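Local coordinates for hexokinase (Schistosoma mansoni, PDB 1BDG), which phosphorylates glucose and other hexoses at the 6-position with ATP, the first step of glycolysis, at residues Y101-A105 with E106-G110; E293-R296 with H297-Y301. One frame throughout, in Å; residues are numbered along the deposited sequence.

Contact 1: residues Y101-A105 with E106-G110; sequences YCIPA and EKMSG
Ile103 meets Lys107 and Met108 where the loop after strand 95-101 turns back on itself. The touching branch is the methyl CG2. Ile103 CG2 lies 3.7 Å from Lys107 CB. The same Ile103 CG2 is 4.0 Å from Met108 SD, and Met108 CG also packs against it. Both side chains cross Ile103 at about a right angle. With chi1 at -64°, Ile103 CG2 stands anti to the backbone N, which leaves this methyl facing the turn. Met108 bends at chi2 and chi3, which folds its sulfur back beside that methyl.

Pro104 and Lys107 lie side by side and point the same way. Pro104 CD is 4.1 Å from Lys107 CB. Beyond its first carbons the lysine chain leads off, and it rests on Leu115 and Tyr118 of helix 112-129. Pro104 CB also touches Glu106 CG at 4.0 Å.

The backbone coils tightly from Ala105 onward. Met108 N makes a weak hydrogen bond of 3.5 Å to Ala105 O. Glu106 O takes two firmer ones, from Ser109 N at 2.8 Å and from Gly110 N at 3.0 Å. Outside the turn, Met108 packs on Phe164 and shares a backbone hydrogen bond with Ser165.

In this turn of the small subdomain, Ile103, Pro104, Lys107 and Met108 meet one another through side-chain carbon and sulfur atoms. Ile103 also lies near Leu75, a predicted ATP-site residue. Such contacts give close packing without direction, whereas the firm directed bonds within the turn are backbone ones, two of them to Glu106 O.

Contact 2: residues E293-R296 with H297-Y301; sequences ELVR and HIIVY
Helix 288-304 of the large subdomain carries this contact, a single stretch of helix in which Glu293, Arg296 and His297 meet through their side chains. His297 bonds twice to the carbonyl oxygen one turn earlier. Its backbone N reaches Glu293 O at 2.9 Å, and its ring ND1 reaches the same Glu293 O, also at 2.9 Å. The two donors come from opposite faces of the carbonyl plane. ND1 stands above that plane, 44° out of it, yet Glu293 O lies in the plane of the imidazole. The second bond therefore helps to set the rotation of the ring.

Glu293 has CG anti to its backbone N (chi1 -162°) and bends at chi2. This brings the carboxylate beside the ring, with Glu293 OE2 3.5 Å from His297 CE1. The two planes are 74° apart. Arg296 holds the carboxylate side-on, an i to i+3 salt bridge within the helix. Arg296 NE bonds to Glu293 OE1 at 3.1 Å, and Arg296 NH2 to Glu293 OE2 at 2.8 Å. Both oxygens are met from above the carboxylate plane, while they lie close to the guanidinium plane.

Regular i to i+4 backbone bonds continue the helix through Ile298, Ile299 and Val300. On the apolar side Val295 CG1 meets Ile299 CD1 at 4.0 Å. Val295 also packs on Ala366 of helix 357-389 and lies near Leu328, which probably belongs to the ATP site. The Glu293 carboxylate and the Arg296 guanidinium both lie near His297 CE1, and their effects on the ring would probably oppose each other.

Overall arrangement
Contact 1 comes first along the chain, just after strand 95-101, an outer strand of the five-stranded sheet in the small subdomain. It closes a tight local turn in the loop that leads to helix 112-129. The chain then completes that subdomain and enters the large one. Contact 2 follows much later, within helix 288-304, and closes no loop beyond the turns of the helix. The two are in series and neither nest nor cross. The centres of contact 1 and contact 2 are about 27 Å apart, and the nearest atoms of contact 1 and contact 2 about 15 Å. Contact 1 ties the sheet edge to helix 112-129, while helix 288-304 packs against helices 265-272 and 357-389.

Contact 1: residues Y101-A105 with E106-G110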
loop_
_atom_site.group_PDB
_atom_site.type_symbol
_atom_site.label_atom_id
_atom_site.label_comp_id
_atom_site.label_asym_id
_atom_site.label_seq_id
_atom_site.Cartn_x
_atom_site.Cartn_y
_atom_site.Cartn_z
ATOM N N TYR A 101 -13.809 -8.469 8.898
ATOM C CA TYR A 101 -15.144 -7.891 8.842
ATOM C C TYR A 101 -15.276 -6.927 7.670
ATOM O O TYR A 101 -14.405 -6.069 7.433
ATOM C CB TYR A 101 -15.461 -7.142 10.140
ATOM C CG TYR A 101 -15.811 -8.004 11.339
ATOM C CD1 TYR A 101 -14.816 -8.502 12.186
ATOM C CD2 TYR A 101 -17.145 -8.264 11.657
ATOM C CE1 TYR A 101 -15.146 -9.229 13.323
ATOM C CE2 TYR A 101 -17.486 -8.991 12.789
ATOM C CZ TYR A 101 -16.488 -9.470 13.620
ATOM O OH TYR A 101 -16.848 -10.173 14.745
ATOM N N CYS A 102 -16.357 -7.071 6.924
ATOM C CA CYS A 102 -16.599 -6.192 5.791
ATOM C C CYS A 102 -17.025 -4.876 6.413
ATOM O O CYS A 102 -17.636 -4.880 7.479
ATOM C CB CYS A 102 -17.760 -6.723 4.968
ATOM S SG CYS A 102 -19.280 -6.673 5.953
ATOM N N ILE A 103 -16.697 -3.757 5.767
ATOM C CA ILE A 103 -17.070 -2.439 6.273
ATOM C C ILE A 103 -18.017 -1.780 5.278
ATOM O O ILE A 103 -17.715 -1.716 4.090
ATOM C CB ILE A 103 -15.830 -1.551 6.477
ATOM C CG1 ILE A 103 -14.932 -2.142 7.558
ATOM C CG2 ILE A 103 -16.230 -0.159 6.903
ATOM C CD1 ILE A 103 -13.743 -1.257 7.905
ATOM N N PRO A 104 -19.177 -1.280 5.745
ATOM C CA PRO A 104 -20.135 -0.631 4.841
ATOM C C PRO A 104 -19.573 0.643 4.186
ATOM O O PRO A 104 -18.997 1.497 4.846
ATOM C CB PRO A 104 -21.315 -0.321 5.764
ATOM C CG PRO A 104 -21.190 -1.340 6.862
ATOM C CD PRO A 104 -19.721 -1.355 7.112
ATOM N N ALA A 105 -19.798 0.784 2.889
ATOM C CA ALA A 105 -19.309 1.934 2.141
ATOM C C ALA A 105 -19.524 3.245 2.875
ATOM O O ALA A 105 -18.656 4.112 2.849
ATOM C CB ALA A 105 -19.961 1.987 0.747
ATOM N N GLU A 106 -20.671 3.392 3.532
ATOM C CA GLU A 106 -20.970 4.623 4.275
ATOM C C GLU A 106 -19.979 4.840 5.430
ATOM O O GLU A 106 -19.363 5.897 5.541
ATOM C CB GLU A 106 -22.416 4.627 4.812
ATOM C CG GLU A 106 -22.773 3.414 5.681
ATOM C CD GLU A 106 -23.922 3.680 6.634
ATOM O OE1 GLU A 106 -23.808 4.640 7.444
ATOM O OE2 GLU A 106 -24.926 2.923 6.594
ATOM N N LYS A 107 -19.790 3.818 6.254
ATOM C CA LYS A 107 -18.883 3.905 7.391
ATOM C C LYS A 107 -17.564 4.652 7.111
ATOM O O LYS A 107 -17.089 5.413 7.960
ATOM C CB LYS A 107 -18.568 2.490 7.892
ATOM C CG LYS A 107 -19.167 2.145 9.248
ATOM C CD LYS A 107 -20.598 2.626 9.367
ATOM C CE LYS A 107 -21.134 2.404 10.779
ATOM N NZ LYS A 107 -22.478 3.030 10.957
ATOM N N MET A 108 -17.021 4.495 5.906
ATOM C CA MET A 108 -15.741 5.099 5.531
ATOM C C MET A 108 -15.733 6.534 5.077
ATOM O O MET A 108 -14.670 7.095 4.818
ATOM C CB MET A 108 -15.066 4.244 4.477
ATOM C CG MET A 108 -14.555 2.933 5.013
ATOM S SD MET A 108 -14.752 1.722 3.756
ATOM C CE MET A 108 -13.734 2.421 2.416
ATOM N N SER A 109 -16.917 7.124 4.974
ATOM C CA SER A 109 -17.065 8.511 4.559
ATOM C C SER A 109 -17.953 9.330 5.498
ATOM O O SER A 109 -18.051 10.542 5.353
ATOM C CB SER A 109 -17.618 8.565 3.146
ATOM O OG SER A 109 -17.928 7.258 2.678
ATOM N N GLY A 110 -18.598 8.676 6.460
ATOM C CA GLY A 110 -19.447 9.392 7.401
ATOM C C GLY A 110 -18.629 10.005 8.533
ATOM O O GLY A 110 -17.483 10.414 8.328
#

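Contact 2: residues E293-R296 with H297-Y301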
loop_
_atom_site.group_PDB
_atom_site.type_symbol
_atom_site.label_atom_id
_atom_site.label_comp_id
_atom_site.label_asym_id
_atom_site.label_seq_id
_atom_site.Cartn_x
_atom_site.Cartn_y
_atom_site.Cartn_z
ATOM N N GLU A 293 -7.987 1.369 -12.771
ATOM C CA GLU A 293 -8.594 2.598 -13.232
ATOM C C GLU A 293 -7.763 3.170 -14.372
ATOM O O GLU A 293 -8.307 3.815 -15.277
ATOM C CB GLU A 293 -8.727 3.573 -12.055
ATOM C CG GLU A 293 -9.719 4.737 -12.238
ATOM C CD GLU A 293 -11.174 4.335 -12.581
ATOM O OE1 GLU A 293 -11.486 3.128 -12.740
ATOM O OE2 GLU A 293 -12.009 5.258 -12.726
ATOM N N LEU A 294 -6.466 2.885 -14.388
ATOM C CA LEU A 294 -5.615 3.406 -15.453
ATOM C C LEU A 294 -5.988 2.815 -16.804
ATOM O O LEU A 294 -6.067 3.543 -17.796
ATOM C CB LEU A 294 -4.120 3.178 -15.157
ATOM C CG LEU A 294 -3.376 4.359 -14.521
ATOM C CD1 LEU A 294 -1.963 3.984 -14.166
ATOM C CD2 LEU A 294 -3.395 5.540 -15.462
ATOM N N VAL A 295 -6.208 1.499 -16.843
ATOM C CA VAL A 295 -6.585 0.814 -18.081
ATOM C C VAL A 295 -7.975 1.239 -18.513
ATOM O O VAL A 295 -8.259 1.279 -19.696
ATOM C CB VAL A 295 -6.574 -0.701 -17.942
ATOM C CG1 VAL A 295 -6.830 -1.335 -19.291
ATOM C CG2 VAL A 295 -5.246 -1.169 -17.369
ATOM N N ARG A 296 -8.844 1.551 -17.560
ATOM C CA ARG A 296 -10.180 2.012 -17.905
ATOM C C ARG A 296 -10.062 3.366 -18.583
ATOM O O ARG A 296 -10.719 3.611 -19.593
ATOM C CB ARG A 296 -11.087 2.160 -16.680
ATOM C CG ARG A 296 -12.568 2.189 -17.067
ATOM C CD ARG A 296 -13.482 2.402 -15.905
ATOM N NE ARG A 296 -13.220 3.691 -15.284
ATOM C CZ ARG A 296 -13.778 4.830 -15.665
ATOM N NH1 ARG A 296 -14.650 4.839 -16.669
ATOM N NH2 ARG A 296 -13.420 5.970 -15.077
ATOM N N HIS A 297 -9.257 4.254 -18.005
ATOM C CA HIS A 297 -9.056 5.577 -18.574
ATOM C C HIS A 297 -8.477 5.497 -19.968
ATOM O O HIS A 297 -8.928 6.191 -20.854
ATOM C CB HIS A 297 -8.185 6.440 -17.671
ATOM C CG HIS A 297 -8.962 7.148 -16.612
ATOM N ND1 HIS A 297 -9.397 6.520 -15.468
ATOM C CD2 HIS A 297 -9.458 8.401 -16.565
ATOM C CE1 HIS A 297 -10.136 7.355 -14.759
ATOM N NE2 HIS A 297 -10.188 8.508 -15.406
ATOM N N ILE A 298 -7.492 4.635 -20.169
ATOM C CA ILE A 298 -6.900 4.483 -21.479
ATOM C C ILE A 298 -7.999 4.026 -22.437
ATOM O O ILE A 298 -8.206 4.636 -23.484
ATOM C CB ILE A 298 -5.752 3.449 -21.450
ATOM C CG1 ILE A 298 -4.635 3.938 -20.521
ATOM C CG2 ILE A 298 -5.230 3.207 -22.867
ATOM C CD1 ILE A 298 -3.850 2.834 -19.854
ATOM N N ILE A 299 -8.726 2.978 -22.050
ATOM C CA ILE A 299 -9.823 2.438 -22.854
ATOM C C ILE A 299 -10.790 3.543 -23.240
ATOM O O ILE A 299 -10.866 3.901 -24.416
ATOM C CB ILE A 299 -10.571 1.292 -22.128
ATOM C CG1 ILE A 299 -9.654 0.071 -22.021
ATOM C CG2 ILE A 299 -11.826 0.894 -22.904
ATOM C CD1 ILE A 299 -10.268 -1.075 -21.247
ATOM N N VAL A 300 -11.516 4.089 -22.270
ATOM C CA VAL A 300 -12.451 5.187 -22.551
ATOM C C VAL A 300 -11.851 6.219 -23.555
ATOM O O VAL A 300 -12.548 6.685 -24.469
ATOM C CB VAL A 300 -12.906 5.864 -21.235
ATOM C CG1 VAL A 300 -13.577 7.196 -21.509
ATOM C CG2 VAL A 300 -13.859 4.943 -20.496
ATOM N N TYR A 301 -10.556 6.514 -23.431
ATOM C CA TYR A 301 -9.891 7.432 -24.349
ATOM C C TYR A 301 -9.834 6.808 -25.743
ATOM O O TYR A 301 -10.163 7.452 -26.745
ATOM C CB TYR A 301 -8.461 7.726 -23.895
ATOM C CG TYR A 301 -7.651 8.446 -24.947
ATOM C CD1 TYR A 301 -8.008 9.724 -25.376
ATOM C CD2 TYR A 301 -6.542 7.836 -25.550
ATOM C CE1 TYR A 301 -7.284 10.383 -26.377
ATOM C CE2 TYR A 301 -5.812 8.489 -26.559
ATOM C CZ TYR A 301 -6.194 9.761 -26.961
ATOM O OH TYR A 301 -5.490 10.414 -27.938
#